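Local coordinates for BB1 (Synthetic construct, PDB 6D0T), which is a de novo designed antiparallel beta-barrel, made in work toward barrels that activate the fluorescence of a small-molecule dye, at residues A5-P9 / G10-F14. Numbering follows the deposited sequence.
Sequences AQYFP and GTWEF
From the short N-terminal helix the chain turns through Phe8 and Pro9 into strand 10-18, bringing Trp12 back beside Tyr7 and Phe8; Gly10 has a positive phi at which a CB would run into Pro9 O. The indole reaches back four residues: Trp12 NE1 donates to Phe8 O at 2.9 Å, with an N-H...O angle of 152°. The acceptor lies at the indole edge near the ring plane, and the donor is only slightly tilted from the carbonyl plane, a bond that, together with the packing, is likely to hold the indole's rotation. Trp12 CG sits anti to its own carbonyl carbon (chi1 -55°), which directs the ring back toward the turn. Beyond the bond, Trp12 CH2 meets the Tyr7 phenol, 3.8 Å from Tyr7 CE1 and 3.6 Å from Tyr7 OH. These rings meet obliquely, planes at 50°; Tyr7 OH is hydrogen-bonded to Ser86 O. Tyr7 CD1 in turn rests over one face of the Phe8 ring, 3.6 Å above its plane. An alanine in place of Trp12 would probably leave Phe8 O without its indole donor and open a gap beside Tyr7. Arg108 packs on Trp12, binds Tyr7 O and makes a cation-pi contact with the Tyr7 ring, tying strand 101-108 to helix and first strand: a tryptophan corner, as in lipocalins, where a Gly-X-Trp starting the first strand packs against an arginine of the last.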
loop_
_atom_site.group_PDB
_atom_site.type_symbol
_atom_site.label_atom_id
_atom_site.label_comp_id
_atom_site.label_asym_id
_atom_site.label_seq_id
_atom_site.Cartn_x
_atom_site.Cartn_y
_atom_site.Cartn_z
ATOM N N ALA A 5 -10.070 -10.063 4.339
ATOM C CA ALA A 5 -9.252 -10.813 5.286
ATOM C C ALA A 5 -8.792 -12.148 4.746
ATOM O O ALA A 5 -7.823 -12.701 5.268
ATOM C CB ALA A 5 -10.011 -10.995 6.598
ATOM N N GLN A 6 -9.480 -12.704 3.746
ATOM C CA GLN A 6 -8.954 -13.865 3.044
ATOM C C GLN A 6 -7.732 -13.500 2.188
ATOM O O GLN A 6 -6.739 -14.220 2.169
ATOM C CB GLN A 6 -10.045 -14.473 2.143
ATOM C CG GLN A 6 -9.541 -15.674 1.346
ATOM C CD GLN A 6 -10.621 -16.288 0.462
ATOM O OE1 GLN A 6 -11.605 -15.633 0.118
ATOM N NE2 GLN A 6 -10.403 -17.519 0.036
ATOM N N TYR A 7 -7.797 -12.394 1.456
ATOM C CA TYR A 7 -6.881 -12.146 0.365
ATOM C C TYR A 7 -5.645 -11.340 0.781
ATOM O O TYR A 7 -4.523 -11.711 0.419
ATOM C CB TYR A 7 -7.618 -11.422 -0.773
ATOM C CG TYR A 7 -6.694 -11.046 -1.910
ATOM C CD1 TYR A 7 -6.072 -9.826 -1.926
ATOM C CD2 TYR A 7 -6.427 -11.929 -2.944
ATOM C CE1 TYR A 7 -5.191 -9.490 -2.896
ATOM C CE2 TYR A 7 -5.560 -11.613 -3.937
ATOM C CZ TYR A 7 -4.934 -10.370 -3.930
ATOM O OH TYR A 7 -4.037 -10.016 -4.910
ATOM N N PHE A 8 -5.825 -10.264 1.536
ATOM C CA PHE A 8 -4.711 -9.329 1.686
ATOM C C PHE A 8 -3.658 -9.776 2.689
ATOM O O PHE A 8 -2.483 -9.441 2.489
ATOM C CB PHE A 8 -5.208 -7.925 2.060
ATOM C CG PHE A 8 -5.889 -7.210 0.926
ATOM C CD1 PHE A 8 -5.182 -6.790 -0.158
ATOM C CD2 PHE A 8 -7.282 -7.019 0.936
ATOM C CE1 PHE A 8 -5.831 -6.166 -1.230
ATOM C CE2 PHE A 8 -7.913 -6.391 -0.108
ATOM C CZ PHE A 8 -7.195 -5.982 -1.197
ATOM N N PRO A 9 -3.985 -10.532 3.736
ATOM C CA PRO A 9 -2.952 -10.882 4.721
ATOM C C PRO A 9 -1.785 -11.615 4.108
ATOM O O PRO A 9 -1.930 -12.464 3.218
ATOM C CB PRO A 9 -3.706 -11.737 5.749
ATOM C CG PRO A 9 -5.106 -11.172 5.685
ATOM C CD PRO A 9 -5.323 -10.949 4.193
ATOM N N GLY A 10 -0.600 -11.273 4.601
ATOM C CA GLY A 10 0.615 -11.815 4.041
ATOM C C GLY A 10 1.720 -10.786 3.930
ATOM O O GLY A 10 1.599 -9.651 4.414
ATOM N N THR A 11 2.817 -11.219 3.327
ATOM C CA THR A 11 3.982 -10.373 3.078
ATOM C C THR A 11 4.037 -10.001 1.604
ATOM O O THR A 11 3.888 -10.859 0.739
ATOM C CB THR A 11 5.253 -11.100 3.477
ATOM O OG1 THR A 11 5.160 -11.449 4.853
ATOM C CG2 THR A 11 6.481 -10.214 3.275
ATOM N N TRP A 12 4.255 -8.713 1.329
ATOM C CA TRP A 12 4.247 -8.187 -0.019
ATOM C C TRP A 12 5.443 -7.269 -0.201
ATOM O O TRP A 12 5.847 -6.574 0.730
ATOM C CB TRP A 12 3.005 -7.369 -0.320
ATOM C CG TRP A 12 1.673 -8.071 -0.088
ATOM C CD1 TRP A 12 1.097 -8.386 1.129
ATOM C CD2 TRP A 12 0.736 -8.461 -1.086
ATOM N NE1 TRP A 12 -0.123 -8.968 0.929
ATOM C CE2 TRP A 12 -0.366 -9.028 -0.430
ATOM C CE3 TRP A 12 0.728 -8.405 -2.481
ATOM C CZ2 TRP A 12 -1.467 -9.514 -1.113
ATOM C CZ3 TRP A 12 -0.374 -8.889 -3.161
ATOM C CH2 TRP A 12 -1.456 -9.436 -2.480
ATOM N N GLU A 13 5.998 -7.272 -1.407
ATOM C CA GLU A 13 6.920 -6.237 -1.833
ATOM C C GLU A 13 6.117 -5.151 -2.517
ATOM O O GLU A 13 5.100 -5.433 -3.164
ATOM C CB GLU A 13 7.987 -6.822 -2.755
ATOM C CG GLU A 13 8.927 -7.735 -1.970
ATOM C CD GLU A 13 10.149 -8.172 -2.753
ATOM O OE1 GLU A 13 10.191 -7.945 -3.984
ATOM O OE2 GLU A 13 11.071 -8.742 -2.127
ATOM N N PHE A 14 6.567 -3.907 -2.381
ATOM C CA PHE A 14 5.894 -2.809 -3.053
ATOM C C PHE A 14 6.859 -1.907 -3.801
ATOM O O PHE A 14 8.061 -1.827 -3.488
ATOM C CB PHE A 14 5.051 -1.958 -2.078
ATOM C CG PHE A 14 5.850 -1.053 -1.151
ATOM C CD1 PHE A 14 6.125 0.256 -1.507
ATOM C CD2 PHE A 14 6.227 -1.487 0.101
ATOM C CE1 PHE A 14 6.791 1.106 -0.640
ATOM C CE2 PHE A 14 6.905 -0.633 0.979
ATOM C CZ PHE A 14 7.176 0.647 0.616
#